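Local coordinates for protein signal recognition particle subunit SRP68 (Chaetomium thermophilum, PDB 4P3G) that binds SRP RNA through this RNA-binding domain and, within the signal recognition particle, probably contributes to targeting nascent secretory and membrane proteins to the endoplasmic reticulum, at residues A[160-174]-A[194-207]. Residues are numbered along the deposited sequence; the frame is centred on the assembly and turned at random.
Sequences WGACLKSYAICRIIY and IDPSMRFAAYQAKI
A helical hairpin in the tetratricopeptide-like RNA-binding domain brings segment 160-174 of helix 160-181 against segment 194-205 of helix 186-205. The segments run roughly antiparallel, their N-to-C directions 148° apart, with closest axis approach 9.0 Å. Their side chains mesh as knobs into holes. Trp160 sits among Phe200, Ala201, Gln204 and Ala205. One face of its indole takes Gln204 CB, which lies 3.3 Å from the centroid of the five-membered ring, almost on the ring normal. The edge of Phe200 points to the indole face in an offset edge-to-face pair, planes 73° apart. Mid-interface, Met198, a selenomethionine, fills a hole between Leu164, Tyr167, Ala168 and Arg171. The chain bends near its end, and Met198 CE lies 3.8 Å from Ala168 N. Leu164 CD1 meets Ile207 CD1 tip to tip at 3.8 Å. Ile194 is the third knob, its CD1 3.4 Å from Tyr174 CD2. Nearby, Arg171 makes a salt bridge, NE to Asp195 OD1 at 2.7 Å. Its CG is anti to the backbone N (chi1 173°), and the extended chain carries the guanidinium across to the carboxylate. A second, weak bond joins NH2 to OD2. Cys163, Cys170 and Tyr174 also touch helix 136-156, while Phe200 packs on Tyr203 of the second subunit.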
loop_
_atom_site.group_PDB
_atom_site.type_symbol
_atom_site.label_atom_id
_atom_site.label_comp_id
_atom_site.label_asym_id
_atom_site.label_seq_id
_atom_site.Cartn_x
_atom_site.Cartn_y
_atom_site.Cartn_z
ATOM N N TRP A 160 0.918 -5.413 -18.745
ATOM C CA TRP A 160 0.797 -5.454 -17.286
ATOM C C TRP A 160 -0.432 -4.804 -16.686
ATOM O O TRP A 160 -1.032 -5.356 -15.770
ATOM C CB TRP A 160 2.044 -4.869 -16.637
ATOM C CG TRP A 160 3.304 -5.438 -17.187
ATOM C CD1 TRP A 160 4.275 -4.767 -17.859
ATOM C CD2 TRP A 160 3.721 -6.808 -17.147
ATOM N NE1 TRP A 160 5.291 -5.614 -18.210
ATOM C CE2 TRP A 160 4.972 -6.885 -17.799
ATOM C CE3 TRP A 160 3.168 -7.980 -16.613
ATOM C CZ2 TRP A 160 5.674 -8.086 -17.948
ATOM C CZ3 TRP A 160 3.870 -9.173 -16.749
ATOM C CH2 TRP A 160 5.119 -9.206 -17.398
ATOM N N GLY A 161 -0.804 -3.627 -17.160
ATOM C CA GLY A 161 -1.966 -2.984 -16.591
ATOM C C GLY A 161 -3.245 -3.776 -16.778
ATOM O O GLY A 161 -3.928 -4.105 -15.810
ATOM N N ALA A 162 -3.521 -4.163 -18.019
ATOM C CA ALA A 162 -4.765 -4.848 -18.346
ATOM C C ALA A 162 -4.883 -6.135 -17.563
ATOM O O ALA A 162 -5.961 -6.509 -17.115
ATOM C CB ALA A 162 -4.821 -5.136 -19.826
ATOM N N CYS A 163 -3.753 -6.803 -17.409
ATOM C CA CYS A 163 -3.672 -8.082 -16.724
ATOM C C CYS A 163 -4.052 -7.908 -15.251
ATOM O O CYS A 163 -4.651 -8.799 -14.623
ATOM C CB CYS A 163 -2.263 -8.668 -16.907
ATOM S SG CYS A 163 -1.402 -9.216 -15.417
ATOM N N LEU A 164 -3.657 -6.762 -14.697
ATOM C CA LEU A 164 -3.954 -6.439 -13.316
ATOM C C LEU A 164 -5.441 -6.248 -13.149
ATOM O O LEU A 164 -5.989 -6.607 -12.109
ATOM C CB LEU A 164 -3.184 -5.217 -12.856
ATOM C CG LEU A 164 -1.740 -5.568 -12.590
ATOM C CD1 LEU A 164 -0.963 -4.325 -12.193
ATOM C CD2 LEU A 164 -1.700 -6.587 -11.496
ATOM N N LYS A 165 -6.094 -5.698 -14.172
ATOM C CA LYS A 165 -7.554 -5.548 -14.119
ATOM C C LYS A 165 -8.218 -6.909 -14.001
ATOM O O LYS A 165 -9.130 -7.067 -13.197
ATOM C CB LYS A 165 -8.128 -4.809 -15.331
ATOM C CG LYS A 165 -7.400 -3.556 -15.680
ATOM C CD LYS A 165 -8.271 -2.645 -16.523
ATOM C CE LYS A 165 -8.434 -3.166 -17.925
ATOM N NZ LYS A 165 -8.855 -2.065 -18.829
ATOM N N SER A 166 -7.776 -7.890 -14.792
ATOM C CA SER A 166 -8.395 -9.218 -14.712
ATOM C C SER A 166 -8.151 -9.890 -13.387
ATOM O O SER A 166 -9.077 -10.403 -12.762
ATOM C CB SER A 166 -7.905 -10.147 -15.811
ATOM O OG SER A 166 -8.459 -9.772 -17.041
ATOM N N TYR A 167 -6.899 -9.868 -12.952
ATOM C CA TYR A 167 -6.519 -10.547 -11.726
ATOM C C TYR A 167 -7.191 -9.938 -10.502
ATOM O O TYR A 167 -7.482 -10.643 -9.521
ATOM C CB TYR A 167 -5.000 -10.513 -11.576
ATOM C CG TYR A 167 -4.265 -11.605 -12.300
ATOM C CD1 TYR A 167 -4.657 -12.929 -12.183
ATOM C CD2 TYR A 167 -3.191 -11.310 -13.124
ATOM C CE1 TYR A 167 -3.984 -13.937 -12.832
ATOM C CE2 TYR A 167 -2.503 -12.317 -13.797
ATOM C CZ TYR A 167 -2.903 -13.631 -13.646
ATOM O OH TYR A 167 -2.226 -14.638 -14.320
ATOM N N ALA A 168 -7.440 -8.631 -10.559
ATOM C CA ALA A 168 -8.114 -7.971 -9.457
ATOM C C ALA A 168 -9.516 -8.543 -9.343
ATOM O O ALA A 168 -9.943 -8.903 -8.238
ATOM C CB ALA A 168 -8.153 -6.468 -9.659
ATOM N N ILE A 169 -10.213 -8.684 -10.479
ATOM C CA ILE A 169 -11.556 -9.243 -10.429
ATOM C C ILE A 169 -11.512 -10.641 -9.785
ATOM O O ILE A 169 -12.234 -10.902 -8.827
ATOM C CB ILE A 169 -12.217 -9.396 -11.809
ATOM C CG1 ILE A 169 -12.302 -8.088 -12.587
ATOM C CG2 ILE A 169 -13.544 -10.113 -11.683
ATOM C CD1 ILE A 169 -13.048 -7.081 -11.910
ATOM N N CYS A 170 -10.660 -11.544 -10.273
ATOM C CA CYS A 170 -10.742 -12.902 -9.737
ATOM C C CYS A 170 -10.248 -13.034 -8.299
ATOM O O CYS A 170 -10.774 -13.837 -7.521
ATOM C CB CYS A 170 -10.060 -13.958 -10.623
ATOM S SG CYS A 170 -8.295 -14.032 -10.611
ATOM N N ARG A 171 -9.253 -12.244 -7.939
ATOM C CA ARG A 171 -8.782 -12.274 -6.576
ATOM C C ARG A 171 -9.868 -11.848 -5.589
ATOM O O ARG A 171 -10.041 -12.458 -4.519
ATOM C CB ARG A 171 -7.587 -11.351 -6.401
ATOM C CG ARG A 171 -7.179 -11.240 -4.950
ATOM C CD ARG A 171 -5.860 -10.606 -4.862
ATOM N NE ARG A 171 -5.160 -11.024 -3.667
ATOM C CZ ARG A 171 -5.136 -10.322 -2.546
ATOM N NH1 ARG A 171 -5.811 -9.183 -2.468
ATOM N NH2 ARG A 171 -4.453 -10.768 -1.508
ATOM N N ILE A 172 -10.616 -10.811 -5.964
ATOM C CA ILE A 172 -11.651 -10.307 -5.075
ATOM C C ILE A 172 -12.710 -11.382 -4.872
ATOM O O ILE A 172 -13.035 -11.730 -3.743
ATOM C CB ILE A 172 -12.251 -9.010 -5.630
ATOM C CG1 ILE A 172 -11.218 -7.879 -5.496
ATOM C CG2 ILE A 172 -13.497 -8.675 -4.890
ATOM C CD1 ILE A 172 -11.567 -6.638 -6.267
ATOM N N ILE A 173 -13.186 -11.953 -5.977
ATOM C CA ILE A 173 -14.178 -13.010 -5.941
ATOM C C ILE A 173 -13.646 -14.244 -5.225
ATOM O O ILE A 173 -14.322 -14.797 -4.353
ATOM C CB ILE A 173 -14.617 -13.373 -7.355
ATOM C CG1 ILE A 173 -15.270 -12.149 -8.014
ATOM C CG2 ILE A 173 -15.572 -14.578 -7.352
ATOM C CD1 ILE A 173 -15.894 -12.441 -9.351
ATOM N N TYR A 174 -12.425 -14.661 -5.555
ATOM C CA TYR A 174 -11.855 -15.850 -4.916
ATOM C C TYR A 174 -11.632 -15.681 -3.423
ATOM O O TYR A 174 -11.860 -16.602 -2.637
ATOM C CB TYR A 174 -10.565 -16.258 -5.574
ATOM C CG TYR A 174 -10.728 -17.086 -6.813
ATOM C CD1 TYR A 174 -11.661 -18.123 -6.886
ATOM C CD2 TYR A 174 -9.953 -16.813 -7.922
ATOM C CE1 TYR A 174 -11.778 -18.864 -8.031
ATOM C CE2 TYR A 174 -10.062 -17.532 -9.046
ATOM C CZ TYR A 174 -10.964 -18.561 -9.112
ATOM O OH TYR A 174 -11.026 -19.238 -10.306
ATOM N N ILE A 194 -2.467 -16.336 -8.108
ATOM C CA ILE A 194 -2.996 -15.008 -8.253
ATOM C C ILE A 194 -2.102 -13.965 -7.579
ATOM O O ILE A 194 -1.671 -12.991 -8.212
ATOM C CB ILE A 194 -4.421 -14.930 -7.715
ATOM C CG1 ILE A 194 -5.264 -15.991 -8.419
ATOM C CG2 ILE A 194 -4.981 -13.535 -7.918
ATOM C CD1 ILE A 194 -6.713 -15.921 -8.086
ATOM N N ASP A 195 -1.805 -14.170 -6.304
ATOM C CA ASP A 195 -0.987 -13.192 -5.593
ATOM C C ASP A 195 0.397 -12.984 -6.240
ATOM O O ASP A 195 0.779 -11.838 -6.514
ATOM C CB ASP A 195 -0.928 -13.528 -4.099
ATOM C CG ASP A 195 -2.239 -13.198 -3.378
ATOM O OD1 ASP A 195 -3.186 -12.751 -4.046
ATOM O OD2 ASP A 195 -2.358 -13.447 -2.162
ATOM N N PRO A 196 1.140 -14.074 -6.524
ATOM C CA PRO A 196 2.471 -13.870 -7.109
ATOM C C PRO A 196 2.447 -13.198 -8.472
ATOM O O PRO A 196 3.374 -12.447 -8.794
ATOM C CB PRO A 196 3.017 -15.280 -7.223
ATOM C CG PRO A 196 2.253 -16.070 -6.229
ATOM C CD PRO A 196 0.909 -15.486 -6.171
ATOM N N SER A 197 1.416 -13.464 -9.264
ATOM C CA SER A 197 1.319 -12.873 -10.602
ATOM C C SER A 197 1.074 -11.393 -10.475
ATOM O O SER A 197 1.622 -10.580 -11.216
ATOM C CB SER A 197 0.177 -13.494 -11.398
ATOM O OG SER A 197 0.356 -14.880 -11.480
HETATM N N MSE A 198 0.206 -11.051 -9.541
HETATM C CA MSE A 198 -0.150 -9.670 -9.363
HETATM C C MSE A 198 1.054 -8.890 -8.859
HETATM O O MSE A 198 1.335 -7.799 -9.359
HETATM C CB MSE A 198 -1.298 -9.556 -8.389
HETATM C CG MSE A 198 -2.604 -10.115 -8.930
HETATM SE SE MSE A 198 -4.098 -9.515 -7.829
HETATM C CE MSE A 198 -4.314 -7.756 -8.667
ATOM N N ARG A 199 1.772 -9.447 -7.886
ATOM C CA ARG A 199 2.915 -8.741 -7.348
ATOM C C ARG A 199 3.921 -8.460 -8.444
ATOM O O ARG A 199 4.508 -7.383 -8.494
ATOM C CB ARG A 199 3.559 -9.529 -6.243
ATOM C CG ARG A 199 2.713 -9.601 -5.000
ATOM C CD ARG A 199 3.535 -10.187 -3.892
ATOM N NE ARG A 199 2.835 -10.261 -2.610
ATOM C CZ ARG A 199 2.699 -9.242 -1.766
ATOM N NH1 ARG A 199 3.210 -8.047 -2.065
ATOM N NH2 ARG A 199 2.061 -9.432 -0.616
ATOM N N PHE A 200 4.102 -9.422 -9.335
ATOM C CA PHE A 200 5.045 -9.262 -10.423
ATOM C C PHE A 200 4.582 -8.197 -11.399
ATOM O O PHE A 200 5.347 -7.291 -11.771
ATOM C CB PHE A 200 5.238 -10.588 -11.144
ATOM C CG PHE A 200 6.274 -10.541 -12.216
ATOM C CD1 PHE A 200 7.613 -10.646 -11.909
ATOM C CD2 PHE A 200 5.900 -10.384 -13.545
ATOM C CE1 PHE A 200 8.567 -10.588 -12.912
ATOM C CE2 PHE A 200 6.847 -10.329 -14.554
ATOM C CZ PHE A 200 8.190 -10.437 -14.234
ATOM N N ALA A 201 3.340 -8.330 -11.845
ATOM C CA ALA A 201 2.788 -7.387 -12.806
ATOM C C ALA A 201 2.738 -5.979 -12.226
ATOM O O ALA A 201 2.916 -5.002 -12.947
ATOM C CB ALA A 201 1.418 -7.821 -13.254
ATOM N N ALA A 202 2.467 -5.867 -10.930
ATOM C CA ALA A 202 2.389 -4.551 -10.306
ATOM C C ALA A 202 3.797 -3.955 -10.290
ATOM O O ALA A 202 3.997 -2.788 -10.614
ATOM C CB ALA A 202 1.816 -4.648 -8.915
ATOM N N TYR A 203 4.779 -4.790 -9.982
ATOM C CA TYR A 203 6.159 -4.365 -10.059
ATOM C C TYR A 203 6.507 -3.886 -11.466
ATOM O O TYR A 203 7.087 -2.818 -11.628
ATOM C CB TYR A 203 7.084 -5.508 -9.693
ATOM C CG TYR A 203 8.516 -5.134 -9.912
ATOM C CD1 TYR A 203 9.143 -4.198 -9.079
ATOM C CD2 TYR A 203 9.234 -5.662 -10.983
ATOM C CE1 TYR A 203 10.444 -3.824 -9.290
ATOM C CE2 TYR A 203 10.536 -5.290 -11.202
ATOM C CZ TYR A 203 11.147 -4.367 -10.354
ATOM O OH TYR A 203 12.461 -3.999 -10.573
ATOM N N GLN A 204 6.150 -4.658 -12.487
ATOM C CA GLN A 204 6.468 -4.254 -13.855
ATOM C C GLN A 204 5.794 -2.970 -14.232
ATOM O O GLN A 204 6.373 -2.127 -14.902
ATOM C CB GLN A 204 6.050 -5.325 -14.862
ATOM C CG GLN A 204 6.775 -6.627 -14.713
ATOM C CD GLN A 204 8.239 -6.482 -15.059
ATOM O OE1 GLN A 204 8.643 -5.522 -15.719
ATOM N NE2 GLN A 204 9.050 -7.419 -14.588
ATOM N N ALA A 205 4.572 -2.799 -13.753
ATOM C CA ALA A 205 3.802 -1.631 -14.105
ATOM C C ALA A 205 4.203 -0.408 -13.276
ATOM O O ALA A 205 3.692 0.695 -13.511
ATOM C CB ALA A 205 2.309 -1.933 -13.968
ATOM N N LYS A 206 5.101 -0.602 -12.309
ATOM C CA LYS A 206 5.445 0.467 -11.369
ATOM C C LYS A 206 4.213 0.952 -10.576
ATOM O O LYS A 206 4.072 2.144 -10.301
ATOM C CB LYS A 206 6.189 1.632 -12.053
ATOM C CG LYS A 206 7.716 1.442 -12.195
ATOM C CD LYS A 206 8.080 0.234 -13.101
ATOM C CE LYS A 206 9.556 -0.213 -12.971
ATOM N NZ LYS A 206 9.787 -1.533 -13.643
ATOM N N ILE A 207 3.286 0.034 -10.306
ATOM C CA ILE A 207 2.124 0.304 -9.458
ATOM C C ILE A 207 2.335 -0.242 -8.047
ATOM O O ILE A 207 2.579 -1.433 -7.883
ATOM C CB ILE A 207 0.853 -0.361 -10.029
ATOM C CG1 ILE A 207 0.563 0.146 -11.447
ATOM C CG2 ILE A 207 -0.322 -0.117 -9.107
ATOM C CD1 ILE A 207 -0.556 -0.592 -12.165
#